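Long-range contacts in methionine import ATP-binding protein metN 2 (Enterococcus faecalis, PDB 2QSW), which is a component of an ABC-type importer, represented here by its C-terminal NIL domain, a small alpha/beta unit of the ACT clan: residues A[48-53]-A[72-77]; A[25-30]-A[68-73]. One frame throughout, in Å; residues are numbered along the deposited sequence. Where two conformers were deposited one is given.

Contact 1: A[48-53]-A[72-77]; sequences QVEVSI and QLLGEE
Glu50 and Leu74, then Ser52 and Gln72, are the hydrogen-bonded pairs of a β hairpin, formed by strands 50-61 and 64-74 in the antiparallel sheet of an ACT-like α/β sandwich. Each pair exchanges two backbone bonds: Glu50 N reaches Leu74 O at 2.9 Å, and Gln72 N reaches Ser52 O at 2.8 Å. Leu74 N and Ser52 N return the bonds to Glu50 O and Gln72 O. Between them sits the non-hydrogen-bonded pair Val51 and Leu73, whose side chains lie side by side and point the same way, Val51 CG2 resting on Leu73 CD2 at 3.8 Å. Val49 CG2 meets that same methyl, Leu73 CD2, at 4.1 Å, and the face they share is closed by Ile40, Ile43 and Val44 of helix 39-47 and by Ile80 and Ile84 of helix 77-89. On the reverse face Glu50 CB packs against Leu74 CB, while Ser52 OG donates to a water at 2.8 Å. This water in turn donates to Gln72 O and OE1, joining two side chains whose polar tips do not bond directly. Gln72 NE2 bonds to Asn22 O, so both ends of the amide are engaged and its rotation is fixed. Beyond the paired residues Gly75 adopts a phi of 150°, backbone angles that suit a residue without a side chain. There a second water bridges the end of helix 39-47 and the start of helix 77-89, donating to Gln48 O at 2.7 Å and accepting from N of Glu76, the N-cap residue, at 3.0 Å.

Contact 2: A[25-30]-A[68-73]; sequences IVRLLF and SLYIQL
Ser68 lies opposite Leu29 as a non-hydrogen-bonded pair, Ser68 CB meeting Leu29 CD2 at 3.8 Å. Their strands, 64-74 and 24-31, are the antiparallel neighbours in the middle of the four-stranded sheet of this ACT-like domain. Next, Leu69 exchanges two backbone bonds with Leu28, Leu28 N lying 2.8 Å from Leu69 O, while Leu69 CB approaches the edge of the Phe30 ring at CE2, 4.1 Å away. Tyr70 turns to the same face as Ser68 and lies alongside Arg27. Arg27 CG sits over one ring face, 3.9 Å from the centroid and offset toward the rim, a CH-pi contact, and Arg27 CD reaches Tyr70 OH at 3.4 Å. A bend at chi3 (71°) turns NE of Arg27 out of the line of its chain, and the guanidinium stands 84° from the ring plane. One water lies in both planes, at the edge of each group, 2.6 Å from Tyr70 OH and accepting a bond from Arg27 NH1. Ile71 returns to the face of Leu69 and shares a backbone bond pair with Val26. Its CG1, between the backbone N and the carbonyl carbon (chi1 67°), presses on Val26 CG2 at a tight 3.4 Å and on Leu28 CD1 at 3.7 Å. Gln72 CB lies against Ile25 CG1, and Leu73 CD1 completes the run on Val26 CG2. Helix 77-89 packs on the apolar face of Val26, Leu28, Leu69 and Ile71. The other face carries Arg27, beside a bound zinc ion; its aliphatic part lies on the Tyr70 ring, and its NH2 bonds to Glu100 OE2 and Asn99 O of the second subunit and so links the two chains.

In the fold
Both contacts lie in one antiparallel sheet with the strand order 50-61, 64-74, 24-31, 93-96. Strand 64-74 is paired on both edges, in contact 1 with 50-61 and in contact 2 with 24-31, which makes the three strands continuous. Their centres are about 11 Å apart, and Gln72 and Leu73 belong to each. Along the chain 25-30 comes first, helix 39-47 follows, then 48-53, and 68-73 and 72-77 close both contacts. Contact 2 sits near the centre of the chain; contact 1 lies further out, where helix 39-47 runs into strand 50-61 and strand 64-74 into helix 77-89. One apolar sheet face thus turns to the helices, while contact 2 reaches the second subunit from the other.

Contact 1: A[48-53]-A[72-77]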
ATOM      1  N   GLN A  48      11.930  10.542   8.941  1.00 14.19           N
ATOM      2  CA  GLN A  48      12.614  11.539   8.123  1.00 14.56           C
ATOM      3  C   GLN A  48      11.938  11.690   6.791  1.00 15.22           C
ATOM      4  O   GLN A  48      12.569  11.646   5.720  1.00 15.68           O
ATOM      5  CB  GLN A  48      14.081  11.203   7.990  1.00 17.29           C
ATOM      6  CG  GLN A  48      14.776  11.188   9.338  1.00 23.15           C
ATOM      7  CD  GLN A  48      14.818  12.571   9.969  1.00 31.34           C
ATOM      8  OE1 GLN A  48      14.262  12.818  11.078  1.00 35.97           O
ATOM      9  NE2 GLN A  48      15.458  13.509   9.251  1.00 36.40           N
ATOM     10  N   VAL A  49      10.626  11.875   6.871  1.00 13.76           N
ATOM     11  CA  VAL A  49       9.818  12.161   5.711  1.00 13.43           C
ATOM     12  C   VAL A  49       9.194  13.532   5.792  1.00 13.21           C
ATOM     13  O   VAL A  49       8.939  14.043   6.890  1.00 13.50           O
ATOM     14  CB  VAL A  49       8.707  11.121   5.507  1.00 13.48           C
ATOM     15  CG1 VAL A  49       9.308   9.762   5.086  1.00 14.45           C
ATOM     16  CG2 VAL A  49       7.778  11.006   6.729  1.00 13.01           C
ATOM     17  N   GLU A  50       8.991  14.145   4.625  1.00 13.79           N
ATOM     18  CA  GLU A  50       8.227  15.378   4.522  0.60 14.14           C
ATOM     19  C   GLU A  50       6.776  15.070   4.193  1.00 13.85           C
ATOM     20  O   GLU A  50       6.475  13.994   3.634  1.00 14.02           O
ATOM     21  CB  GLU A  50       8.842  16.299   3.470  0.60 14.24           C
ATOM     22  CG  GLU A  50      10.333  16.478   3.628  0.60 16.35           C
ATOM     23  CD  GLU A  50      10.934  17.494   2.659  0.60 18.13           C
ATOM     24  OE1 GLU A  50      11.599  17.062   1.692  0.60 22.86           O
ATOM     25  OE2 GLU A  50      10.750  18.719   2.886  0.60 22.51           O
ATOM     26  N   VAL A  51       5.874  15.982   4.562  1.00 13.38           N
ATOM     27  CA  VAL A  51       4.445  15.789   4.427  1.00 13.30           C
ATOM     28  C   VAL A  51       3.782  17.036   3.861  1.00 14.49           C
ATOM     29  O   VAL A  51       3.905  18.141   4.434  1.00 15.86           O
ATOM     30  CB  VAL A  51       3.811  15.470   5.797  1.00 13.99           C
ATOM     31  CG1 VAL A  51       2.297  15.429   5.692  1.00 15.40           C
ATOM     32  CG2 VAL A  51       4.401  14.175   6.322  1.00 15.53           C
ATOM     33  N   SER A  52       3.043  16.846   2.781  1.00 14.51           N
ATOM     34  CA  SER A  52       2.192  17.860   2.201  1.00 15.21           C
ATOM     35  C   SER A  52       0.774  17.341   2.186  1.00 15.75           C
ATOM     36  O   SER A  52       0.539  16.256   1.677  1.00 16.02           O
ATOM     37  CB  SER A  52       2.598  18.197   0.757  1.00 16.11           C
ATOM     38  OG  SER A  52       3.945  18.627   0.644  1.00 20.11           O
ATOM     39  N   ILE A  53      -0.176  18.081   2.730  1.00 16.87           N
ATOM     40  CA  ILE A  53      -1.558  17.724   2.659  1.00 16.70           C
ATOM     41  C   ILE A  53      -2.161  18.157   1.316  1.00 16.87           C
ATOM     42  O   ILE A  53      -2.088  19.332   0.925  1.00 16.92           O
ATOM     43  CB  ILE A  53      -2.358  18.265   3.857  1.00 17.88           C
ATOM     44  CG1 ILE A  53      -1.774  17.720   5.171  1.00 19.77           C
ATOM     45  CG2 ILE A  53      -3.840  17.894   3.736  1.00 18.39           C
ATOM     46  CD1 ILE A  53      -2.211  18.536   6.388  1.00 20.85           C
ATOM     47  N   GLN A  72       1.170  13.749   0.483  1.00 14.68           N
ATOM     48  CA  GLN A  72       2.390  13.400  -0.229  1.00 14.40           C
ATOM     49  C   GLN A  72       3.523  13.208   0.787  1.00 13.83           C
ATOM     50  O   GLN A  72       3.789  14.098   1.590  1.00 14.23           O
ATOM     51  CB  GLN A  72       2.781  14.457  -1.257  1.00 14.50           C
ATOM     52  CG  GLN A  72       4.043  14.125  -2.007  1.00 13.83           C
ATOM     53  CD  GLN A  72       4.513  15.301  -2.853  1.00 16.05           C
ATOM     54  OE1 GLN A  72       4.485  16.453  -2.381  1.00 20.23           O
ATOM     55  NE2 GLN A  72       4.984  15.027  -4.085  1.00 16.87           N
ATOM     56  N   LEU A  73       4.144  12.027   0.771  1.00 13.97           N
ATOM     57  CA  LEU A  73       5.344  11.761   1.531  1.00 13.46           C
ATOM     58  C   LEU A  73       6.562  11.904   0.643  1.00 13.71           C
ATOM     59  O   LEU A  73       6.596  11.284  -0.421  1.00 13.65           O
ATOM     60  CB  LEU A  73       5.338  10.342   2.110  1.00 13.95           C
ATOM     61  CG  LEU A  73       4.231  10.042   3.117  1.00 13.85           C
ATOM     62  CD1 LEU A  73       4.182   8.561   3.499  1.00 13.53           C
ATOM     63  CD2 LEU A  73       4.450  10.883   4.362  1.00 16.60           C
ATOM     64  N   LEU A  74       7.556  12.670   1.087  1.00 14.00           N
ATOM     65  CA  LEU A  74       8.842  12.777   0.417  1.00 14.65           C
ATOM     66  C   LEU A  74       9.950  12.258   1.312  1.00 14.30           C
ATOM     67  O   LEU A  74       9.920  12.411   2.530  1.00 15.66           O
ATOM     68  CB  LEU A  74       9.157  14.217   0.048  1.00 14.90           C
ATOM     69  CG  LEU A  74       8.175  14.870  -0.900  1.00 16.72           C
ATOM     70  CD1 LEU A  74       8.550  16.335  -1.004  1.00 16.86           C
ATOM     71  CD2 LEU A  74       8.176  14.267  -2.300  1.00 19.62           C
ATOM     72  N   GLY A  75      10.949  11.651   0.689  1.00 14.61           N
ATOM     73  CA  GLY A  75      12.105  11.134   1.410  1.00 15.39           C
ATOM     74  C   GLY A  75      12.658   9.938   0.656  1.00 15.81           C
ATOM     75  O   GLY A  75      12.254   9.656  -0.460  1.00 16.89           O
ATOM     76  N   GLU A  76      13.620   9.272   1.272  1.00 16.25           N
ATOM     77  CA  GLU A  76      14.208   8.082   0.692  0.60 18.09           C
ATOM     78  C   GLU A  76      13.124   7.016   0.584  1.00 16.63           C
ATOM     79  O   GLU A  76      12.265   6.890   1.462  1.00 16.47           O
ATOM     80  CB  GLU A  76      15.351   7.584   1.566  0.60 18.35           C
ATOM     81  CG  GLU A  76      16.487   8.558   1.738  0.60 21.80           C
ATOM     82  CD  GLU A  76      17.687   7.936   2.458  0.60 23.63           C
ATOM     83  OE1 GLU A  76      17.998   6.761   2.184  0.60 30.87           O
ATOM     84  OE2 GLU A  76      18.320   8.622   3.296  0.60 30.01           O
ATOM     85  N   GLU A  77      13.185   6.195  -0.457  1.00 16.16           N
ATOM     86  CA  GLU A  77      12.193   5.197  -0.704  1.00 17.00           C
ATOM     87  C   GLU A  77      11.936   4.293   0.501  1.00 15.54           C
ATOM     88  O   GLU A  77      10.786   4.072   0.875  1.00 15.15           O
ATOM     89  CB  GLU A  77      12.601   4.343  -1.918  1.00 17.05           C
ATOM     90  CG  GLU A  77      11.658   3.160  -2.192  1.00 18.42           C
ATOM     91  CD  GLU A  77      12.199   2.255  -3.290  1.00 19.89           C
ATOM     92  OE1 GLU A  77      13.293   1.664  -3.046  1.00 24.04           O
ATOM     93  OE2 GLU A  77      11.583   2.156  -4.366  1.00 19.71           O
TER
HETATM   94  O   HOH W   1      14.100  10.072   4.084  1.00 17.18           O
HETATM   95  O   HOH W   2       5.471  16.299   0.556  1.00 26.82           O

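Contact 2: A[25-30]-A[68-73]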
ATOM      1  N   ILE A  25       2.010   9.284  -2.792  1.00 14.05           N
ATOM      2  CA  ILE A  25       0.782   9.864  -2.270  1.00 14.11           C
ATOM      3  C   ILE A  25      -0.032   8.758  -1.612  1.00 12.52           C
ATOM      4  O   ILE A  25      -0.282   7.724  -2.223  1.00 12.15           O
ATOM      5  CB  ILE A  25      -0.020  10.596  -3.323  1.00 15.40           C
ATOM      6  CG1 ILE A  25       0.860  11.691  -3.962  1.00 16.91           C
ATOM      7  CG2 ILE A  25      -1.255  11.160  -2.668  1.00 15.01           C
ATOM      8  CD1 ILE A  25       0.230  12.333  -5.141  1.00 17.96           C
ATOM      9  N   VAL A  26      -0.416   8.989  -0.369  1.00 12.82           N
ATOM     10  CA  VAL A  26      -1.095   7.989   0.438  1.00 13.30           C
ATOM     11  C   VAL A  26      -2.387   8.550   0.991  1.00 13.50           C
ATOM     12  O   VAL A  26      -2.475   9.756   1.284  1.00 13.92           O
ATOM     13  CB  VAL A  26      -0.219   7.431   1.596  1.00 13.65           C
ATOM     14  CG1 VAL A  26       0.912   6.527   1.085  1.00 15.22           C
ATOM     15  CG2 VAL A  26       0.369   8.540   2.454  1.00 14.67           C
ATOM     16  N   ARG A  27      -3.366   7.683   1.153  1.00 13.25           N
ATOM     17  CA  ARG A  27      -4.615   8.010   1.819  1.00 14.55           C
ATOM     18  C   ARG A  27      -4.579   7.387   3.200  1.00 13.51           C
ATOM     19  O   ARG A  27      -4.331   6.199   3.321  1.00 13.64           O
ATOM     20  CB  ARG A  27      -5.805   7.496   1.023  1.00 14.65           C
ATOM     21  CG  ARG A  27      -7.165   7.780   1.657  1.00 16.61           C
ATOM     22  CD  ARG A  27      -8.267   7.037   0.927  1.00 22.08           C
ATOM     23  NE  ARG A  27      -8.119   5.606   1.223  1.00 27.45           N
ATOM     24  CZ  ARG A  27      -8.345   4.586   0.385  1.00 31.25           C
ATOM     25  NH1 ARG A  27      -8.793   4.755  -0.857  1.00 33.06           N
ATOM     26  NH2 ARG A  27      -8.141   3.349   0.831  1.00 31.61           N
ATOM     27  N   LEU A  28      -4.807   8.212   4.231  1.00 13.13           N
ATOM     28  CA  LEU A  28      -4.823   7.835   5.636  1.00 13.53           C
ATOM     29  C   LEU A  28      -6.291   7.889   6.061  1.00 13.79           C
ATOM     30  O   LEU A  28      -6.957   8.895   5.815  1.00 14.00           O
ATOM     31  CB  LEU A  28      -4.036   8.843   6.498  1.00 12.67           C
ATOM     32  CG  LEU A  28      -2.491   8.762   6.549  1.00 13.83           C
ATOM     33  CD1 LEU A  28      -1.821   8.996   5.174  1.00 15.23           C
ATOM     34  CD2 LEU A  28      -1.963   9.775   7.575  1.00 15.66           C
ATOM     35  N   LEU A  29      -6.741   6.843   6.767  1.00 13.77           N
ATOM     36  CA  LEU A  29      -8.102   6.800   7.357  1.00 14.09           C
ATOM     37  C   LEU A  29      -8.035   6.809   8.870  1.00 13.38           C
ATOM     38  O   LEU A  29      -7.163   6.132   9.472  1.00 13.35           O
ATOM     39  CB  LEU A  29      -8.831   5.514   6.922  1.00 14.05           C
ATOM     40  CG  LEU A  29      -9.020   5.337   5.427  1.00 16.29           C
ATOM     41  CD1 LEU A  29      -9.800   4.009   5.094  1.00 17.59           C
ATOM     42  CD2 LEU A  29      -9.637   6.589   4.780  1.00 18.56           C
ATOM     43  N   PHE A  30      -8.935   7.598   9.490  1.00 12.52           N
ATOM     44  CA  PHE A  30      -9.009   7.772  10.946  1.00 13.22           C
ATOM     45  C   PHE A  30     -10.413   7.373  11.344  1.00 12.90           C
ATOM     46  O   PHE A  30     -11.367   7.902  10.802  1.00 13.92           O
ATOM     47  CB  PHE A  30      -8.759   9.238  11.338  1.00 13.98           C
ATOM     48  CG  PHE A  30      -7.386   9.726  10.936  1.00 13.62           C
ATOM     49  CD1 PHE A  30      -6.288   9.526  11.758  1.00 14.78           C
ATOM     50  CD2 PHE A  30      -7.191  10.277   9.696  1.00 15.50           C
ATOM     51  CE1 PHE A  30      -5.008   9.944  11.378  1.00 16.45           C
ATOM     52  CE2 PHE A  30      -5.915  10.723   9.326  1.00 14.87           C
ATOM     53  CZ  PHE A  30      -4.847  10.549  10.143  1.00 16.76           C
ATOM     54  N   SER A  68     -10.522  11.239   6.544  1.00 14.17           N
ATOM     55  CA  SER A  68      -9.449  10.852   5.645  1.00 15.62           C
ATOM     56  C   SER A  68      -8.540  12.042   5.349  1.00 15.51           C
ATOM     57  O   SER A  68      -8.960  13.208   5.400  1.00 15.64           O
ATOM     58  CB  SER A  68     -10.010  10.327   4.353  1.00 17.86           C
ATOM     59  OG  SER A  68     -10.799  11.292   3.723  1.00 20.94           O
ATOM     60  N   LEU A  69      -7.300  11.707   5.030  1.00 15.00           N
ATOM     61  CA  LEU A  69      -6.293  12.679   4.658  0.50 15.33           C
ATOM     62  C   LEU A  69      -5.480  12.081   3.527  1.00 15.02           C
ATOM     63  O   LEU A  69      -5.025  10.956   3.660  1.00 15.43           O
ATOM     64  CB  LEU A  69      -5.408  12.931   5.864  0.50 15.91           C
ATOM     65  CG  LEU A  69      -4.510  14.149   5.900  0.50 16.51           C
ATOM     66  CD1 LEU A  69      -5.297  15.470   5.833  0.50 18.31           C
ATOM     67  CD2 LEU A  69      -3.661  14.034   7.180  0.50 16.20           C
ATOM     68  N   TYR A  70      -5.313  12.821   2.437  1.00 14.46           N
ATOM     69  CA  TYR A  70      -4.408  12.428   1.355  1.00 13.97           C
ATOM     70  C   TYR A  70      -3.145  13.304   1.482  1.00 15.03           C
ATOM     71  O   TYR A  70      -3.212  14.545   1.529  1.00 15.37           O
ATOM     72  CB  TYR A  70      -5.045  12.676   0.010  1.00 14.67           C
ATOM     73  CG  TYR A  70      -6.211  11.795  -0.307  1.00 15.81           C
ATOM     74  CD1 TYR A  70      -6.060  10.691  -1.125  1.00 16.58           C
ATOM     75  CD2 TYR A  70      -7.479  12.075   0.197  1.00 16.03           C
ATOM     76  CE1 TYR A  70      -7.133   9.878  -1.434  1.00 17.10           C
ATOM     77  CE2 TYR A  70      -8.575  11.280  -0.113  1.00 17.47           C
ATOM     78  CZ  TYR A  70      -8.381  10.180  -0.937  1.00 17.31           C
ATOM     79  OH  TYR A  70      -9.447   9.395  -1.251  1.00 21.59           O
ATOM     80  N   ILE A  71      -2.012  12.654   1.634  1.00 14.53           N
ATOM     81  CA  ILE A  71      -0.760  13.324   1.827  1.00 15.41           C
ATOM     82  C   ILE A  71       0.301  12.844   0.871  1.00 15.11           C
ATOM     83  O   ILE A  71       0.304  11.670   0.448  1.00 14.77           O
ATOM     84  CB  ILE A  71      -0.245  13.161   3.269  1.00 16.03           C
ATOM     85  CG1 ILE A  71       0.143  11.747   3.654  1.00 16.92           C
ATOM     86  CG2 ILE A  71      -1.198  13.753   4.289  1.00 16.08           C
ATOM     87  CD1 ILE A  71       0.841  11.703   5.038  1.00 18.43           C
ATOM     88  N   GLN A  72       1.170  13.749   0.483  1.00 14.68           N
ATOM     89  CA  GLN A  72       2.390  13.400  -0.229  1.00 14.40           C
ATOM     90  C   GLN A  72       3.523  13.208   0.787  1.00 13.83           C
ATOM     91  O   GLN A  72       3.789  14.098   1.590  1.00 14.23           O
ATOM     92  CB  GLN A  72       2.781  14.457  -1.257  1.00 14.50           C
ATOM     93  CG  GLN A  72       4.043  14.125  -2.007  1.00 13.83           C
ATOM     94  CD  GLN A  72       4.513  15.301  -2.853  1.00 16.05           C
ATOM     95  OE1 GLN A  72       4.485  16.453  -2.381  1.00 20.23           O
ATOM     96  NE2 GLN A  72       4.984  15.027  -4.085  1.00 16.87           N
ATOM     97  N   LEU A  73       4.144  12.027   0.771  1.00 13.97           N
ATOM     98  CA  LEU A  73       5.344  11.761   1.531  1.00 13.46           C
ATOM     99  C   LEU A  73       6.562  11.904   0.643  1.00 13.71           C
ATOM    100  O   LEU A  73       6.596  11.284  -0.421  1.00 13.65           O
ATOM    101  CB  LEU A  73       5.338  10.342   2.110  1.00 13.95           C
ATOM    102  CG  LEU A  73       4.231  10.042   3.117  1.00 13.85           C
ATOM    103  CD1 LEU A  73       4.182   8.561   3.499  1.00 13.53           C
ATOM    104  CD2 LEU A  73       4.450  10.883   4.362  1.00 16.60           C
TER
HETATM  105  O   HOH W   3      -9.359   7.213  -2.689  1.00 37.53           O